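Local atomic coordinates of pyruvate kinase (Pyrobaculum aerophilum, PDB entry 3QTG), a protein that catalyses the last step of glycolysis, the transfer of a phosphoryl group between phosphoenolpyruvate and ADP that yields pyruvate and ATP, using a divalent metal cation. Residues A13-L16 and T17-A21; L259-G262 and L263-P267; R272-H275 and T276-Y280; R340-M343 and N344-Y347. One frame throughout, in Å; residues are numbered along the deposited sequence.

Each contact is local, made by one continuous run of chain, and the four follow in series without nesting or crossing. Contact 1 leads the N-terminal loop into strand 18-22, the first of the eight-stranded barrel. Contact 2 turns the chain from the loop after helix 254-257 into helix 266-279, and contact 3 lies farther along that same helix, near its C-terminal end. Contact 4 lies at the C-terminal end of helix 331-343, where the chain leaves toward helix 358-373. Contacts 1 and 4 lie side by side, their centres about 9 Å apart, joined by Thr17 and Tyr347. Contacts 2 and 4 meet across the subunit interface, where Asp264 bonds Asn344 of the second subunit.

Contact 1. Residues A13-L16 and T17-A21; sequences ARNL and TKRVA
Asn15 and Arg19 meet where the N-terminal loop runs into strand 18-22, the first strand of the TIM barrel. Asn15 holds its CG beside its own backbone N (chi1 -80°), and Asn15 OD1 lies 3.8 Å from Arg19 CD, the last carbon before the guanidinium group. The two side chains cross at about a right angle, with the amide and guanidinium planes 84° apart. No hydrogen bond joins them: Asn15 OD1 stands 4.0 Å from Arg19 NH1 and approaches the guanidinium obliquely. The Arg19 group is held from outside the contact, by a salt bridge from NE to Asp43 and a hydrogen bond from NH1 to Ser339 on helix 331-343.

Closer to the backbone, Asn15 CB sits 3.3 Å from Thr17 O. The Thr17 hydroxyl is hydrogen-bonded to that of Tyr347.

Lys18 folds back over the Leu16 carbonyl. The bend at chi2 (-53°) lays its CG, CD and CE beside Leu16 O, and a second bend, at chi4, then turns NZ toward its acceptors. There NZ is hydrogen-bonded to the backbone oxygens of Ser413, Val415 and Leu418, at and just before the start of strand 418-422, so that a residue of the first barrel strand is tied to that strand. On the way, Lys18 CE passes 3.8 Å from Leu16 O and 4.0 Å from Asn15 O.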
loop_
_atom_site.group_PDB
_atom_site.type_symbol
_atom_site.label_atom_id
_atom_site.label_comp_id
_atom_site.label_asym_id
_atom_site.label_seq_id
_atom_site.Cartn_x
_atom_site.Cartn_y
_atom_site.Cartn_z
ATOM N N ALA A 13 5.964 18.586 -26.505
ATOM C CA ALA A 13 7.003 19.341 -27.240
ATOM C C ALA A 13 8.388 18.681 -27.321
ATOM O O ALA A 13 9.057 18.764 -28.367
ATOM C CB ALA A 13 7.122 20.772 -26.701
ATOM N N ARG A 14 8.820 18.047 -26.226
ATOM C CA ARG A 14 10.095 17.317 -26.196
ATOM C C ARG A 14 9.893 15.863 -25.778
ATOM O O ARG A 14 9.210 15.574 -24.798
ATOM C CB ARG A 14 11.119 18.006 -25.284
ATOM C CG ARG A 14 12.543 17.431 -25.384
ATOM C CD ARG A 14 13.065 17.427 -26.828
ATOM N NE ARG A 14 13.438 18.770 -27.291
ATOM C CZ ARG A 14 14.687 19.165 -27.546
ATOM N NH1 ARG A 14 15.707 18.319 -27.397
ATOM N NH2 ARG A 14 14.915 20.414 -27.949
ATOM N N ASN A 15 10.496 14.955 -26.539
ATOM C CA ASN A 15 10.271 13.534 -26.332
ATOM C C ASN A 15 11.058 12.936 -25.165
ATOM O O ASN A 15 12.200 13.317 -24.878
ATOM C CB ASN A 15 10.436 12.725 -27.641
ATOM C CG ASN A 15 9.198 12.804 -28.547
ATOM O OD1 ASN A 15 9.307 12.846 -29.778
ATOM N ND2 ASN A 15 8.014 12.833 -27.936
ATOM N N LEU A 16 10.401 12.010 -24.478
ATOM C CA LEU A 16 11.024 11.253 -23.413
ATOM C C LEU A 16 11.574 9.992 -24.030
ATOM O O LEU A 16 12.706 9.622 -23.752
ATOM C CB LEU A 16 10.018 10.973 -22.307
ATOM C CG LEU A 16 9.312 12.197 -21.685
ATOM C CD1 LEU A 16 8.447 11.749 -20.518
ATOM C CD2 LEU A 16 10.319 13.242 -21.217
ATOM N N THR A 17 10.780 9.368 -24.905
ATOM C CA THR A 17 11.244 8.260 -25.744
ATOM C C THR A 17 12.178 8.807 -26.820
ATOM O O THR A 17 11.840 9.746 -27.528
ATOM C CB THR A 17 10.088 7.531 -26.422
ATOM O OG1 THR A 17 9.078 7.244 -25.450
ATOM C CG2 THR A 17 10.579 6.228 -27.048
ATOM N N LYS A 18 13.357 8.209 -26.920
ATOM C CA LYS A 18 14.354 8.641 -27.884
ATOM C C LYS A 18 14.215 7.931 -29.237
ATOM O O LYS A 18 13.738 6.803 -29.324
ATOM C CB LYS A 18 15.770 8.500 -27.293
ATOM C CG LYS A 18 15.964 9.275 -25.975
ATOM C CD LYS A 18 15.566 10.742 -26.135
ATOM C CE LYS A 18 15.827 11.538 -24.891
ATOM N NZ LYS A 18 17.258 11.404 -24.535
ATOM N N ARG A 19 14.639 8.626 -30.287
ATOM C CA ARG A 19 14.360 8.239 -31.669
ATOM C C ARG A 19 15.689 7.956 -32.354
ATOM O O ARG A 19 16.551 8.838 -32.450
ATOM C CB ARG A 19 13.620 9.382 -32.387
ATOM C CG ARG A 19 12.325 9.874 -31.694
ATOM C CD ARG A 19 12.024 11.370 -31.965
ATOM N NE ARG A 19 13.126 12.222 -31.509
ATOM C CZ ARG A 19 13.192 13.545 -31.626
ATOM N NH1 ARG A 19 12.217 14.240 -32.203
ATOM N NH2 ARG A 19 14.252 14.182 -31.154
ATOM N N VAL A 20 15.862 6.709 -32.787
ATOM C CA VAL A 20 17.064 6.280 -33.490
ATOM C C VAL A 20 16.720 5.873 -34.936
ATOM O O VAL A 20 15.760 5.139 -35.162
ATOM C CB VAL A 20 17.783 5.114 -32.736
ATOM C CG1 VAL A 20 18.824 4.411 -33.629
ATOM C CG2 VAL A 20 18.420 5.633 -31.465
ATOM N N ALA A 21 17.490 6.378 -35.899
ATOM C CA ALA A 21 17.333 5.986 -37.315
ATOM C C ALA A 21 18.598 5.345 -37.847
ATOM O O ALA A 21 19.694 5.725 -37.453
ATOM C CB ALA A 21 16.960 7.168 -38.177
#

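Contact 2. Residues L259-G262 and L263-P267; sequences LHYG and LDALP
Gly262 and Ala265 close the turn that leads into helix 266-279 of the TIM barrel, the helix joining barrel strands 249-253 and 284-287. One hydrogen bond spans it, from Ala265 N to Gly262 O at 3.0 Å. The C=O...N angle is only 111° and the donor stands above the carbonyl plane, as expected of a tight turn whose residues 263-265 already have helical backbone angles.

The apolar contacts gather around Tyr261, where CB and the near ring carbon CD2 do the touching. Tyr261 CB lies 4.2 Å from Ala265 CB and 4.0 Å from Leu266 CD1, and Tyr261 CD2 is 4.2 Å from the same Leu266 CD1. Tyr261 and Leu266 cross at about a right angle, and the ring itself goes on to make a cation-pi contact with Lys234. The Leu266 side chain also lies about 6 Å from Gly255, which by similarity binds substrate.

Among the polar side chains, Asp264 looks to the subunit interface, its OD2 accepting a hydrogen bond from Asn344 ND2 of the second subunit. A chi1 of 55° sets Asp264 CG between its own backbone N and carbonyl carbon, and from there Asp264 OD1 only packs near the glycine, 3.7 Å from Gly262 C.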
loop_
_atom_site.group_PDB
_atom_site.type_symbol
_atom_site.label_atom_id
_atom_site.label_comp_id
_atom_site.label_asym_id
_atom_site.label_seq_id
_atom_site.Cartn_x
_atom_site.Cartn_y
_atom_site.Cartn_z
ATOM N N LEU A 259 11.933 -14.956 -36.031
ATOM C CA LEU A 259 12.330 -16.257 -36.587
ATOM C C LEU A 259 12.268 -17.438 -35.600
ATOM O O LEU A 259 12.134 -18.602 -36.032
ATOM C CB LEU A 259 13.742 -16.191 -37.188
ATOM C CG LEU A 259 14.055 -15.099 -38.213
ATOM C CD1 LEU A 259 15.507 -15.191 -38.688
ATOM C CD2 LEU A 259 13.090 -15.155 -39.383
ATOM N N HIS A 260 12.383 -17.157 -34.302
ATOM C CA HIS A 260 12.480 -18.199 -33.274
ATOM C C HIS A 260 11.193 -18.383 -32.457
ATOM O O HIS A 260 11.070 -19.339 -31.678
ATOM C CB HIS A 260 13.701 -17.948 -32.375
ATOM C CG HIS A 260 14.981 -17.869 -33.145
ATOM N ND1 HIS A 260 15.624 -18.987 -33.633
ATOM C CD2 HIS A 260 15.693 -16.807 -33.590
ATOM C CE1 HIS A 260 16.688 -18.617 -34.323
ATOM N NE2 HIS A 260 16.750 -17.299 -34.315
ATOM N N TYR A 261 10.239 -17.478 -32.655
ATOM C CA TYR A 261 8.953 -17.524 -31.968
ATOM C C TYR A 261 7.831 -17.406 -32.996
ATOM O O TYR A 261 8.020 -16.793 -34.037
ATOM C CB TYR A 261 8.860 -16.377 -30.944
ATOM C CG TYR A 261 9.798 -16.546 -29.770
ATOM C CD1 TYR A 261 9.425 -17.330 -28.658
ATOM C CD2 TYR A 261 11.068 -15.949 -29.776
ATOM C CE1 TYR A 261 10.292 -17.525 -27.591
ATOM C CE2 TYR A 261 11.944 -16.131 -28.711
ATOM C CZ TYR A 261 11.549 -16.917 -27.620
ATOM O OH TYR A 261 12.416 -17.092 -26.572
ATOM N N GLY A 262 6.670 -17.987 -32.709
ATOM C CA GLY A 262 5.463 -17.714 -33.521
ATOM C C GLY A 262 5.177 -16.219 -33.505
ATOM O O GLY A 262 5.595 -15.520 -32.591
ATOM N N LEU A 263 4.500 -15.702 -34.522
ATOM C CA LEU A 263 4.257 -14.251 -34.559
ATOM C C LEU A 263 3.337 -13.790 -33.407
ATOM O O LEU A 263 3.472 -12.671 -32.904
ATOM C CB LEU A 263 3.713 -13.814 -35.926
ATOM C CG LEU A 263 4.664 -13.685 -37.133
ATOM C CD1 LEU A 263 3.982 -12.827 -38.212
ATOM C CD2 LEU A 263 6.069 -13.110 -36.769
ATOM N N ASP A 264 2.453 -14.687 -32.975
ATOM C CA ASP A 264 1.566 -14.458 -31.827
ATOM C C ASP A 264 2.282 -14.546 -30.470
ATOM O O ASP A 264 1.750 -14.072 -29.456
ATOM C CB ASP A 264 0.370 -15.435 -31.870
ATOM C CG ASP A 264 0.805 -16.918 -31.946
ATOM O OD1 ASP A 264 1.711 -17.254 -32.748
ATOM O OD2 ASP A 264 0.245 -17.756 -31.199
ATOM N N ALA A 265 3.475 -15.152 -30.445
ATOM C CA ALA A 265 4.233 -15.339 -29.198
ATOM C C ALA A 265 5.159 -14.166 -28.867
ATOM O O ALA A 265 5.614 -14.020 -27.729
ATOM C CB ALA A 265 5.016 -16.654 -29.232
ATOM N N LEU A 266 5.425 -13.328 -29.864
ATOM C CA LEU A 266 6.386 -12.245 -29.736
ATOM C C LEU A 266 6.021 -11.085 -28.789
ATOM O O LEU A 266 6.930 -10.490 -28.205
ATOM C CB LEU A 266 6.749 -11.689 -31.123
ATOM C CG LEU A 266 8.213 -11.268 -31.314
ATOM C CD1 LEU A 266 9.207 -12.349 -30.834
ATOM C CD2 LEU A 266 8.472 -10.904 -32.757
ATOM N N PRO A 267 4.726 -10.678 -28.714
ATOM C CA PRO A 267 4.381 -9.633 -27.731
ATOM C C PRO A 267 4.751 -9.960 -26.286
ATOM O O PRO A 267 5.247 -9.090 -25.580
ATOM C CB PRO A 267 2.858 -9.478 -27.896
ATOM C CG PRO A 267 2.629 -9.820 -29.343
ATOM C CD PRO A 267 3.562 -11.015 -29.562
#

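Contact 3. Residues R272-H275 and T276-Y280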
loop_
_atom_site.group_PDB
_atom_site.type_symbol
_atom_site.label_atom_id
_atom_site.label_comp_id
_atom_site.label_asym_id
_atom_site.label_seq_id
_atom_site.Cartn_x
_atom_site.Cartn_y
_atom_site.Cartn_z
ATOM N N ARG A 272 8.555 -9.318 -21.721
ATOM C CA ARG A 272 9.487 -9.884 -20.749
ATOM C C ARG A 272 10.908 -9.275 -20.832
ATOM O O ARG A 272 11.535 -9.029 -19.797
ATOM C CB ARG A 272 9.503 -11.427 -20.802
ATOM C CG ARG A 272 10.712 -12.069 -20.085
ATOM C CD ARG A 272 10.458 -13.546 -19.626
ATOM N NE ARG A 272 10.629 -14.523 -20.713
ATOM C CZ ARG A 272 9.641 -14.999 -21.482
ATOM N NH1 ARG A 272 8.383 -14.591 -21.305
ATOM N NH2 ARG A 272 9.915 -15.882 -22.440
ATOM N N ILE A 273 11.405 -9.016 -22.041
ATOM C CA ILE A 273 12.705 -8.343 -22.184
ATOM C C ILE A 273 12.696 -6.929 -21.585
ATOM O O ILE A 273 13.641 -6.524 -20.882
ATOM C CB ILE A 273 13.214 -8.281 -23.655
ATOM C CG1 ILE A 273 13.437 -9.697 -24.236
ATOM C CG2 ILE A 273 14.513 -7.470 -23.698
ATOM C CD1 ILE A 273 13.327 -9.813 -25.765
ATOM N N VAL A 274 11.629 -6.183 -21.893
ATOM C CA VAL A 274 11.444 -4.804 -21.419
ATOM C C VAL A 274 11.282 -4.746 -19.885
ATOM O O VAL A 274 11.990 -3.993 -19.229
ATOM C CB VAL A 274 10.261 -4.093 -22.121
ATOM C CG1 VAL A 274 10.026 -2.687 -21.517
ATOM C CG2 VAL A 274 10.516 -3.979 -23.633
ATOM N N HIS A 275 10.395 -5.566 -19.331
ATOM C CA HIS A 275 10.245 -5.690 -17.873
ATOM C C HIS A 275 11.577 -6.029 -17.164
ATOM O O HIS A 275 11.954 -5.399 -16.190
ATOM C CB HIS A 275 9.145 -6.707 -17.551
ATOM C CG HIS A 275 7.754 -6.175 -17.777
ATOM N ND1 HIS A 275 7.502 -5.020 -18.498
ATOM C CD2 HIS A 275 6.542 -6.644 -17.382
ATOM C CE1 HIS A 275 6.197 -4.804 -18.533
ATOM N NE2 HIS A 275 5.591 -5.775 -17.866
ATOM N N THR A 276 12.316 -6.991 -17.696
ATOM C CA THR A 276 13.595 -7.366 -17.122
ATOM C C THR A 276 14.648 -6.257 -17.154
ATOM O O THR A 276 15.356 -6.042 -16.152
ATOM C CB THR A 276 14.091 -8.670 -17.756
ATOM O OG1 THR A 276 13.078 -9.658 -17.558
ATOM C CG2 THR A 276 15.391 -9.147 -17.131
ATOM N N SER A 277 14.727 -5.533 -18.265
ATOM C CA SER A 277 15.688 -4.436 -18.391
ATOM C C SER A 277 15.383 -3.289 -17.437
ATOM O O SER A 277 16.299 -2.762 -16.835
ATOM C CB SER A 277 15.783 -3.893 -19.833
ATOM O OG SER A 277 16.116 -4.918 -20.745
ATOM N N LEU A 278 14.104 -2.912 -17.333
ATOM C CA LEU A 278 13.645 -1.881 -16.406
ATOM C C LEU A 278 13.924 -2.264 -14.960
ATOM O O LEU A 278 14.457 -1.446 -14.223
ATOM C CB LEU A 278 12.157 -1.529 -16.622
ATOM C CG LEU A 278 11.781 -0.810 -17.931
ATOM C CD1 LEU A 278 10.291 -0.839 -18.188
ATOM C CD2 LEU A 278 12.241 0.625 -17.865
ATOM N N LYS A 279 13.591 -3.503 -14.581
ATOM C CA LYS A 279 13.907 -4.057 -13.254
ATOM C C LYS A 279 15.381 -3.885 -12.855
ATOM O O LYS A 279 15.678 -3.541 -11.713
ATOM C CB LYS A 279 13.524 -5.550 -13.181
ATOM C CG LYS A 279 13.863 -6.274 -11.840
ATOM C CD LYS A 279 13.205 -7.683 -11.736
ATOM C CE LYS A 279 13.996 -8.736 -12.527
ATOM N NZ LYS A 279 13.295 -10.045 -12.913
ATOM N N TYR A 280 16.287 -4.146 -13.800
ATOM C CA TYR A 280 17.728 -4.075 -13.556
ATOM C C TYR A 280 18.387 -2.747 -13.909
ATOM O O TYR A 280 19.606 -2.631 -13.815
ATOM C CB TYR A 280 18.464 -5.248 -14.239
ATOM C CG TYR A 280 18.195 -6.576 -13.555
ATOM C CD1 TYR A 280 17.372 -7.521 -14.139
ATOM C CD2 TYR A 280 18.739 -6.858 -12.296
ATOM C CE1 TYR A 280 17.109 -8.729 -13.508
ATOM C CE2 TYR A 280 18.480 -8.058 -11.651
ATOM C CZ TYR A 280 17.668 -8.979 -12.263
ATOM O OH TYR A 280 17.412 -10.164 -11.644
#
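Thr276 and Ser277 turn their hydroxyls back onto the carbonyls one helical turn earlier, toward the C-terminal end of helix 266-279. Thr276 OG1 donates to Arg272 O at 2.8 Å, and Ser277 OG does the same to Ile273 O at 3.0 Å. Both hydroxyls lie beside their own backbone N (chi1 -57° in each), a position from which they can reach back along the helix. Each carbonyl also accepts the regular backbone N-H of the same residue, and the two donors come from opposite faces of its plane.

The tight part includes the side toward the barrel, where Ile273 and Ser277 pack against Val250 of strand 249-253 and, with Val274, against Ile284 of strand 284-287. Val274 and Leu278 run alongside one another in the same direction, with Val274 CG1 3.8 Å from Leu278 CD1. Leu278 is buried against loop residues Gln351 and Arg394, and Thr276 against Leu240 and Val244 of the neighbouring helix 240-245.

The outer side is looser. Arg272 is exposed and His275 partly so, while Lys279 extends from the helix to a salt bridge with Glu241, whose other carboxylate oxygen bonds Tyr280 OH.

The two hydroxyls thus spend their hydrogens inside the helix, so these buried serine and threonine side chains have their donors satisfied, each where its surroundings are largely apolar.

Contact 4. Residues R340-M343 and N344-Y347; sequences RILM and NVEY
Asn344 folds its side chain back over the C-terminal end of helix 331-343 and brings Asn344 ND2 2.8 Å from Arg340 O. The bond is weak, its N-H...O angle only 123°. With CG beside the backbone N (chi1 -70°), the amide lies back along the helix, and ND2 has a stronger partner in Asp264 of the second subunit.

Leu342 and Val345 set their branched ends next to each other, Leu342 CD2 4.2 Å from Val345 CG2. Val345 CG2 also rests 3.6 Å from Ile341 O. On its other contacts Leu342 touches Asn15 and Thr17 as well as Ala312 of helix 302-313.

This is the C-terminal end of a TIM-barrel helix, where the chain leaves for helix 358-373. Asn344 N bonds Ile341 O at 3.0 Å and Val345 N bonds Leu342 O at 3.0 Å, each donor standing well above the carbonyl plane, as in bonds that link a residue to the third one before it.

Beyond it, the Tyr347 ring offers one face to Val345 CG1, which sits 3.6 Å above the plane and toward the rim. Trp416 meets the Tyr347 ring edge-to-face.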
loop_
_atom_site.group_PDB
_atom_site.type_symbol
_atom_site.label_atom_id
_atom_site.label_comp_id
_atom_site.label_asym_id
_atom_site.label_seq_id
_atom_site.Cartn_x
_atom_site.Cartn_y
_atom_site.Cartn_z
ATOM N N ARG A 340 6.123 12.258 -34.308
ATOM C CA ARG A 340 4.740 12.693 -34.163
ATOM C C ARG A 340 3.940 11.747 -33.246
ATOM O O ARG A 340 3.255 12.207 -32.337
ATOM C CB ARG A 340 4.097 12.764 -35.546
ATOM C CG ARG A 340 2.731 13.406 -35.583
ATOM C CD ARG A 340 2.117 13.282 -36.983
ATOM N NE ARG A 340 3.117 13.394 -38.057
ATOM C CZ ARG A 340 2.838 13.753 -39.311
ATOM N NH1 ARG A 340 1.581 14.043 -39.652
ATOM N NH2 ARG A 340 3.812 13.830 -40.224
ATOM N N ILE A 341 4.030 10.437 -33.487
ATOM C CA ILE A 341 3.363 9.427 -32.632
ATOM C C ILE A 341 3.807 9.526 -31.179
ATOM O O ILE A 341 2.989 9.413 -30.272
ATOM C CB ILE A 341 3.587 7.966 -33.127
ATOM C CG1 ILE A 341 2.933 7.751 -34.504
ATOM C CG2 ILE A 341 3.045 6.933 -32.069
ATOM C CD1 ILE A 341 3.459 6.545 -35.283
ATOM N N LEU A 342 5.104 9.731 -30.970
ATOM C CA LEU A 342 5.681 9.803 -29.629
ATOM C C LEU A 342 5.148 10.995 -28.836
ATOM O O LEU A 342 4.927 10.902 -27.619
ATOM C CB LEU A 342 7.220 9.809 -29.684
ATOM C CG LEU A 342 7.860 8.514 -30.211
ATOM C CD1 LEU A 342 9.393 8.563 -30.209
ATOM C CD2 LEU A 342 7.356 7.306 -29.457
ATOM N N MET A 343 4.928 12.109 -29.534
ATOM C CA MET A 343 4.377 13.306 -28.911
ATOM C C MET A 343 2.979 13.070 -28.353
ATOM O O MET A 343 2.509 13.822 -27.512
ATOM C CB MET A 343 4.398 14.490 -29.888
ATOM C CG MET A 343 5.817 14.954 -30.191
ATOM S SD MET A 343 5.924 16.401 -31.259
ATOM C CE MET A 343 7.711 16.670 -31.255
ATOM N N ASN A 344 2.333 12.002 -28.805
ATOM C CA ASN A 344 1.000 11.649 -28.321
ATOM C C ASN A 344 0.995 10.659 -27.164
ATOM O O ASN A 344 -0.045 10.469 -26.534
ATOM C CB ASN A 344 0.156 11.075 -29.462
ATOM C CG ASN A 344 -0.224 12.120 -30.474
ATOM O OD1 ASN A 344 -1.198 12.863 -30.286
ATOM N ND2 ASN A 344 0.562 12.208 -31.557
ATOM N N VAL A 345 2.134 10.022 -26.900
ATOM C CA VAL A 345 2.195 8.910 -25.941
ATOM C C VAL A 345 1.820 9.311 -24.500
ATOM O O VAL A 345 2.272 10.322 -23.993
ATOM C CB VAL A 345 3.562 8.153 -25.993
ATOM C CG1 VAL A 345 3.646 7.088 -24.916
ATOM C CG2 VAL A 345 3.747 7.490 -27.354
ATOM N N GLU A 346 0.962 8.526 -23.859
ATOM C CA GLU A 346 0.864 8.608 -22.411
ATOM C C GLU A 346 1.411 7.308 -21.855
ATOM O O GLU A 346 1.107 6.224 -22.351
ATOM C CB GLU A 346 -0.555 8.944 -21.920
ATOM C CG GLU A 346 -1.562 7.812 -21.960
ATOM C CD GLU A 346 -2.930 8.192 -21.359
ATOM O OE1 GLU A 346 -3.407 9.332 -21.606
ATOM O OE2 GLU A 346 -3.525 7.347 -20.632
ATOM N N TYR A 347 2.264 7.439 -20.858
ATOM C CA TYR A 347 3.095 6.342 -20.410
ATOM C C TYR A 347 2.404 5.593 -19.306
ATOM O O TYR A 347 1.839 6.194 -18.395
ATOM C CB TYR A 347 4.452 6.866 -19.942
ATOM C CG TYR A 347 5.267 7.427 -21.089
ATOM C CD1 TYR A 347 5.979 6.578 -21.934
ATOM C CD2 TYR A 347 5.299 8.795 -21.349
ATOM C CE1 TYR A 347 6.700 7.075 -23.007
ATOM C CE2 TYR A 347 6.037 9.308 -22.437
ATOM C CZ TYR A 347 6.737 8.438 -23.244
ATOM O OH TYR A 347 7.469 8.897 -24.315
#